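Local coordinates for STAS/SEC14 domain-containing protein (Shewanella loihica PV-4, PDB 2Q3L) that is of unknown function but has a SpoIIAA-like (STAS/SEC14) fold and may take part in membrane association and ligand binding, at residues 20-26 with 54-60; 87-91 with 121-126. All coordinates share one frame; numbering follows the deposited sequence.

Contact 1 pairs strands 19-30 and 54-66 of the central five-stranded mixed sheet. Contact 2 sets the C-terminal helix 118-125 against strand 85-91 of the same sheet. Both segments of contact 1 precede both of contact 2 in the chain. The centres of the two contacts lie about 8 Å apart. Strands 54-66 and 85-91 are neighbours, so the two contacts also touch directly: A89 N probably bonds to A56 O, and I60 N to I91 O. L57 packs on I91, and V55 on L125. The last helix packs on the face of the sheet that carries Y21, L57 and A89, touching strands 19-30, 54-66 and 85-91.

Contact 1 of 2, residues 20-26 with 54-60; sequences FYLAFKA and IVALIDI
Two parallel strands pair here in the middle of the SpoIIAA-like sheet. Segments 20-26 and 54-60 lie on the two strands of a beta-alpha-beta crossover through helix 32-45, and the segment axes lie 12° from parallel. Five backbone hydrogen bonds join them. L22 and F24 use both N and O, bonding V55 O and L57 N, then L57 O and D59 N. A26 N closes the row on D59 O at 3.0 Å.

Side chains of paired residues leave on the same face. F24 and I58 lie side by side. F24 CG stands anti to its own carbonyl carbon (chi1 -58°), and this brings ring atom CD1 within 3.9 Å of I58 CG1. L57 O sits at the ring edge, in plane, 3.5 Å from F24 CD1. A56 CB meets F24 CE1 at 4.0 Å, also at the edge. L22 packs on A56 on this face.

On the other face Y21 and L57 lie side by side and touch helix 118-125. Y21 CE2 is 4.0 Å from L57 CB. Y21 CB also touches V55 CG2.

K25 and D59 lie side by side on that face. The extended K25 chain passes D59, and K25 NZ stays 4.6 Å from D59 OD2, beyond a salt bridge. K25 instead pairs with E62, and D59 OD1 bonds T61. A water lies 2.6 Å from A26 O and 3.1 Å from D59 OD1. Charge near D59 may still favour its ionised form, but backbone bonds and apolar side chains hold the strands together.

Contact 2 of 2, residues 87-91 with 121-126; sequences RVAII and ALDWLC
L125 O is gripped by two nitrogens of R87. R87 NE donates to L125 O at 2.8 Å, and R87 NH2 to the same L125 O at 3.0 Å. The contact joins strand 85-91 to the C-terminal helix 118-125 of the SpoIIAA-like fold. Strand 87-91 and helix 121-125 run antiparallel, with axes 8.6 Å apart.

The R87 grip is side-on. L125 O lies in the guanidinium plane, but both donors stand off the carbonyl plane of L125, on the same face. The chain bends at chi3 (-74°), which turns the guanidinium toward the helix end. NH2 also makes a long salt bridge to OXT of the C-terminal C126. The positive charge therefore sits by a helix end and a carboxylate, both of which would probably favour it.

R87 CD lies over one face of the W124 six-membered ring, 4.0 Å from its centroid, in a CH-pi contact offset toward the rim. R87 CB meets CH2 of the same ring. The guanidinium itself is turned 78° from the ring plane. With an alanine here, L125 O would probably lose both of these donors, the C126 carboxylate its long salt bridge and the W124 ring its CH-pi partner.

Further along the strand the packing is apolar. A89 CB meets the CB of A121, CZ3 of W124 and the CD1 of L125. L125 CG is anti to its backbone N (chi1 -170°), and this carries CD1 down to the strand, 3.8 Å from A89 N. F115 of the neighbouring strand 111-115 touches both A89 and A121. At the far end, I91 CD1 rests 4.0 Å from A121 CB.

Contact 1 of 2, residues 20-26 with 54-60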
loop_
_atom_site.group_PDB
_atom_site.type_symbol
_atom_site.label_atom_id
_atom_site.label_comp_id
_atom_site.label_asym_id
_atom_site.label_seq_id
_atom_site.Cartn_x
_atom_site.Cartn_y
_atom_site.Cartn_z
ATOM N N PHE A 20 0.396 -23.128 -23.514
ATOM C CA PHE A 20 0.028 -21.843 -22.964
ATOM C C PHE A 20 0.412 -21.856 -21.472
ATOM O O PHE A 20 0.459 -22.907 -20.858
ATOM C CB PHE A 20 -1.452 -21.536 -23.136
ATOM C CG PHE A 20 -1.849 -21.206 -24.541
ATOM C CD1 PHE A 20 -1.482 -19.980 -25.114
ATOM C CD2 PHE A 20 -2.643 -22.088 -25.286
ATOM C CE1 PHE A 20 -1.857 -19.647 -26.420
ATOM C CE2 PHE A 20 -3.035 -21.759 -26.606
ATOM C CZ PHE A 20 -2.621 -20.556 -27.179
ATOM N N TYR A 21 0.757 -20.704 -20.912
ATOM C CA TYR A 21 1.064 -20.628 -19.498
ATOM C C TYR A 21 0.584 -19.273 -19.008
ATOM O O TYR A 21 0.443 -18.325 -19.787
ATOM C CB TYR A 21 2.568 -20.847 -19.190
ATOM C CG TYR A 21 3.507 -19.830 -19.789
ATOM C CD1 TYR A 21 3.999 -19.983 -21.092
ATOM C CD2 TYR A 21 3.912 -18.722 -19.072
ATOM C CE1 TYR A 21 4.872 -19.038 -21.655
ATOM C CE2 TYR A 21 4.774 -17.774 -19.617
ATOM C CZ TYR A 21 5.249 -17.930 -20.900
ATOM O OH TYR A 21 6.096 -16.974 -21.429
ATOM N N LEU A 22 0.324 -19.211 -17.710
ATOM C CA LEU A 22 -0.136 -18.011 -17.064
ATOM C C LEU A 22 1.109 -17.255 -16.619
ATOM O O LEU A 22 2.009 -17.839 -16.030
ATOM C CB LEU A 22 -1.067 -18.390 -15.910
ATOM C CG LEU A 22 -1.806 -17.279 -15.205
ATOM C CD1 LEU A 22 -2.622 -16.470 -16.172
ATOM C CD2 LEU A 22 -2.678 -17.840 -14.035
ATOM N N ALA A 23 1.189 -15.973 -16.977
ATOM C CA ALA A 23 2.372 -15.170 -16.685
ATOM C C ALA A 23 2.030 -14.015 -15.805
ATOM O O ALA A 23 1.015 -13.329 -16.018
ATOM C CB ALA A 23 3.013 -14.646 -17.981
ATOM N N PHE A 24 2.888 -13.802 -14.818
ATOM C CA PHE A 24 2.783 -12.679 -13.907
ATOM C C PHE A 24 4.113 -11.977 -13.883
ATOM O O PHE A 24 5.176 -12.595 -14.026
ATOM C CB PHE A 24 2.538 -13.131 -12.469
ATOM C CG PHE A 24 1.317 -13.969 -12.284
ATOM C CD1 PHE A 24 1.359 -15.312 -12.537
ATOM C CD2 PHE A 24 0.141 -13.404 -11.788
ATOM C CE1 PHE A 24 0.242 -16.086 -12.354
ATOM C CE2 PHE A 24 -0.990 -14.171 -11.586
ATOM C CZ PHE A 24 -0.938 -15.515 -11.873
ATOM N N LYS A 25 4.053 -10.679 -13.655
ATOM C CA LYS A 25 5.242 -9.888 -13.463
ATOM C C LYS A 25 4.882 -8.895 -12.379
ATOM O O LYS A 25 4.035 -8.019 -12.582
ATOM C CB LYS A 25 5.733 -9.171 -14.722
ATOM C CG LYS A 25 7.028 -8.432 -14.407
ATOM C CD LYS A 25 7.578 -7.615 -15.513
ATOM C CE LYS A 25 8.959 -7.091 -15.048
ATOM N NZ LYS A 25 9.573 -6.267 -16.048
ATOM N N ALA A 26 5.542 -9.052 -11.236
ATOM C CA ALA A 26 5.311 -8.257 -10.051
ATOM C C ALA A 26 6.418 -7.198 -9.935
ATOM O O ALA A 26 7.613 -7.521 -9.916
ATOM C CB ALA A 26 5.309 -9.148 -8.863
ATOM N N ILE A 54 -2.723 -26.105 -14.184
ATOM C CA ILE A 54 -2.153 -24.860 -14.577
ATOM C C ILE A 54 -0.665 -24.783 -14.328
ATOM O O ILE A 54 -0.155 -25.245 -13.306
ATOM C CB ILE A 54 -2.885 -23.730 -13.841
ATOM C CG1 ILE A 54 -4.370 -23.876 -14.118
ATOM C CG2 ILE A 54 -2.350 -22.353 -14.257
ATOM C CD1 ILE A 54 -5.178 -22.920 -13.378
ATOM N N VAL A 55 0.032 -24.173 -15.273
ATOM C CA VAL A 55 1.428 -23.920 -15.089
ATOM C C VAL A 55 1.595 -22.416 -15.182
ATOM O O VAL A 55 1.056 -21.799 -16.069
ATOM C CB VAL A 55 2.333 -24.719 -16.083
ATOM C CG1 VAL A 55 2.068 -26.221 -15.932
ATOM C CG2 VAL A 55 2.161 -24.290 -17.551
ATOM N N ALA A 56 2.331 -21.825 -14.254
ATOM C CA ALA A 56 2.580 -20.369 -14.268
ATOM C C ALA A 56 4.050 -19.953 -14.147
ATOM O O ALA A 56 4.898 -20.711 -13.643
ATOM C CB ALA A 56 1.795 -19.708 -13.126
ATOM N N LEU A 57 4.326 -18.758 -14.648
ATOM C CA LEU A 57 5.608 -18.085 -14.510
ATOM C C LEU A 57 5.366 -16.797 -13.745
ATOM O O LEU A 57 4.439 -16.048 -14.079
ATOM C CB LEU A 57 6.215 -17.763 -15.883
ATOM C CG LEU A 57 7.580 -17.024 -15.955
ATOM C CD1 LEU A 57 8.368 -17.391 -17.141
ATOM C CD2 LEU A 57 7.393 -15.536 -15.961
ATOM N N ILE A 58 6.199 -16.516 -12.742
ATOM C CA ILE A 58 6.082 -15.274 -11.947
ATOM C C ILE A 58 7.460 -14.640 -11.951
ATOM O O ILE A 58 8.409 -15.231 -11.427
ATOM C CB ILE A 58 5.630 -15.518 -10.489
ATOM C CG1 ILE A 58 4.399 -16.431 -10.449
ATOM C CG2 ILE A 58 5.361 -14.188 -9.755
ATOM C CD1 ILE A 58 3.953 -16.769 -9.085
ATOM N N ASP A 59 7.563 -13.494 -12.629
ATOM C CA ASP A 59 8.801 -12.722 -12.730
ATOM C C ASP A 59 8.769 -11.732 -11.547
ATOM O O ASP A 59 7.893 -10.853 -11.444
ATOM C CB ASP A 59 8.892 -12.050 -14.119
ATOM C CG ASP A 59 10.113 -11.113 -14.273
ATOM O OD1 ASP A 59 10.724 -10.708 -13.270
ATOM O OD2 ASP A 59 10.434 -10.733 -15.417
ATOM N N ILE A 60 9.686 -11.964 -10.616
ATOM C CA ILE A 60 9.870 -11.105 -9.469
ATOM C C ILE A 60 11.197 -10.341 -9.549
ATOM O O ILE A 60 11.654 -9.820 -8.532
ATOM C CB ILE A 60 9.782 -11.904 -8.123
ATOM C CG1 ILE A 60 10.917 -12.937 -7.979
ATOM C CG2 ILE A 60 8.418 -12.597 -8.020
ATOM C CD1 ILE A 60 10.888 -13.666 -6.617
HETATM O O HOH W 1 9.321 -8.419 -11.661
#

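Contact 2 of 2, residues 87-91 with 121-126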
loop_
_atom_site.group_PDB
_atom_site.type_symbol
_atom_site.label_atom_id
_atom_site.label_comp_id
_atom_site.label_asym_id
_atom_site.label_seq_id
_atom_site.Cartn_x
_atom_site.Cartn_y
_atom_site.Cartn_z
ATOM N N ARG A 87 2.695 -26.619 -11.592
ATOM C CA ARG A 87 4.057 -26.083 -11.576
ATOM C C ARG A 87 4.050 -24.593 -11.637
ATOM O O ARG A 87 3.274 -24.008 -12.369
ATOM C CB ARG A 87 4.930 -26.603 -12.738
ATOM C CG ARG A 87 5.159 -28.094 -12.746
ATOM C CD ARG A 87 6.208 -28.491 -13.828
ATOM N NE ARG A 87 5.619 -28.409 -15.167
ATOM C CZ ARG A 87 4.851 -29.364 -15.707
ATOM N NH1 ARG A 87 4.590 -30.467 -15.030
ATOM N NH2 ARG A 87 4.337 -29.223 -16.931
ATOM N N VAL A 88 4.954 -23.999 -10.868
ATOM C CA VAL A 88 5.190 -22.572 -10.871
ATOM C C VAL A 88 6.706 -22.269 -10.952
ATOM O O VAL A 88 7.504 -22.648 -10.086
ATOM C CB VAL A 88 4.559 -21.886 -9.644
ATOM C CG1 VAL A 88 4.632 -20.370 -9.794
ATOM C CG2 VAL A 88 3.108 -22.321 -9.514
ATOM N N ALA A 89 7.080 -21.567 -12.006
ATOM C CA ALA A 89 8.458 -21.127 -12.221
ATOM C C ALA A 89 8.619 -19.718 -11.680
ATOM O O ALA A 89 7.899 -18.850 -12.090
ATOM C CB ALA A 89 8.774 -21.107 -13.699
ATOM N N ILE A 90 9.586 -19.505 -10.787
ATOM C CA ILE A 90 9.888 -18.185 -10.300
ATOM C C ILE A 90 11.142 -17.656 -10.973
ATOM O O ILE A 90 12.154 -18.290 -10.944
ATOM C CB ILE A 90 10.136 -18.190 -8.797
ATOM C CG1 ILE A 90 8.942 -18.838 -8.062
ATOM C CG2 ILE A 90 10.384 -16.785 -8.296
ATOM C CD1 ILE A 90 7.645 -18.178 -8.296
ATOM N N ILE A 91 11.061 -16.473 -11.555
ATOM C CA ILE A 91 12.185 -15.841 -12.220
ATOM C C ILE A 91 12.645 -14.669 -11.385
ATOM O O ILE A 91 11.899 -13.726 -11.178
ATOM C CB ILE A 91 11.807 -15.387 -13.629
ATOM C CG1 ILE A 91 11.453 -16.625 -14.436
ATOM C CG2 ILE A 91 12.975 -14.643 -14.312
ATOM C CD1 ILE A 91 11.251 -16.373 -15.879
ATOM N N ALA A 121 13.463 -21.577 -17.512
ATOM C CA ALA A 121 12.238 -21.698 -16.745
ATOM C C ALA A 121 11.138 -22.263 -17.628
ATOM O O ALA A 121 10.443 -23.218 -17.253
ATOM C CB ALA A 121 11.831 -20.360 -16.202
ATOM N N LEU A 122 10.992 -21.700 -18.819
ATOM C CA LEU A 122 9.954 -22.185 -19.740
ATOM C C LEU A 122 10.172 -23.584 -20.218
ATOM O O LEU A 122 9.208 -24.250 -20.523
ATOM C CB LEU A 122 9.775 -21.262 -20.953
ATOM C CG LEU A 122 9.193 -19.914 -20.552
ATOM C CD1 LEU A 122 9.033 -19.028 -21.767
ATOM C CD2 LEU A 122 7.864 -20.098 -19.848
ATOM N N ASP A 123 11.423 -24.024 -20.324
ATOM C CA ASP A 123 11.709 -25.374 -20.722
ATOM C C ASP A 123 11.196 -26.353 -19.653
ATOM O O ASP A 123 10.615 -27.390 -19.979
ATOM C CB ASP A 123 13.229 -25.541 -20.914
ATOM C CG ASP A 123 13.619 -26.955 -21.302
ATOM O OD1 ASP A 123 12.759 -27.698 -21.823
ATOM O OD2 ASP A 123 14.782 -27.339 -21.072
ATOM N N TRP A 124 11.426 -26.020 -18.385
ATOM C CA TRP A 124 10.991 -26.848 -17.250
ATOM C C TRP A 124 9.480 -26.724 -17.025
ATOM O O TRP A 124 8.788 -27.710 -16.724
ATOM C CB TRP A 124 11.753 -26.450 -15.978
ATOM C CG TRP A 124 11.234 -27.066 -14.726
ATOM C CD1 TRP A 124 11.604 -28.256 -14.183
ATOM C CD2 TRP A 124 10.258 -26.499 -13.828
ATOM N NE1 TRP A 124 10.907 -28.484 -13.018
ATOM C CE2 TRP A 124 10.070 -27.419 -12.783
ATOM C CE3 TRP A 124 9.531 -25.304 -13.810
ATOM C CZ2 TRP A 124 9.172 -27.177 -11.728
ATOM C CZ3 TRP A 124 8.678 -25.064 -12.774
ATOM C CH2 TRP A 124 8.499 -25.993 -11.740
ATOM N N LEU A 125 8.973 -25.517 -17.192
ATOM C CA LEU A 125 7.581 -25.236 -16.895
ATOM C C LEU A 125 6.618 -25.971 -17.773
ATOM O O LEU A 125 5.647 -26.517 -17.286
ATOM C CB LEU A 125 7.280 -23.750 -17.022
ATOM C CG LEU A 125 5.900 -23.260 -16.514
ATOM C CD1 LEU A 125 5.734 -23.533 -15.030
ATOM C CD2 LEU A 125 5.711 -21.759 -16.767
ATOM N N CYS A 126 6.851 -25.925 -19.076
ATOM C CA CYS A 126 5.950 -26.542 -20.046
ATOM C C CYS A 126 6.555 -27.851 -20.492
ATOM O O CYS A 126 7.715 -27.942 -20.989
ATOM C CB CYS A 126 5.743 -25.628 -21.247
ATOM S SG CYS A 126 5.356 -23.916 -20.798
ATOM O OXT CYS A 126 5.841 -28.830 -20.313
#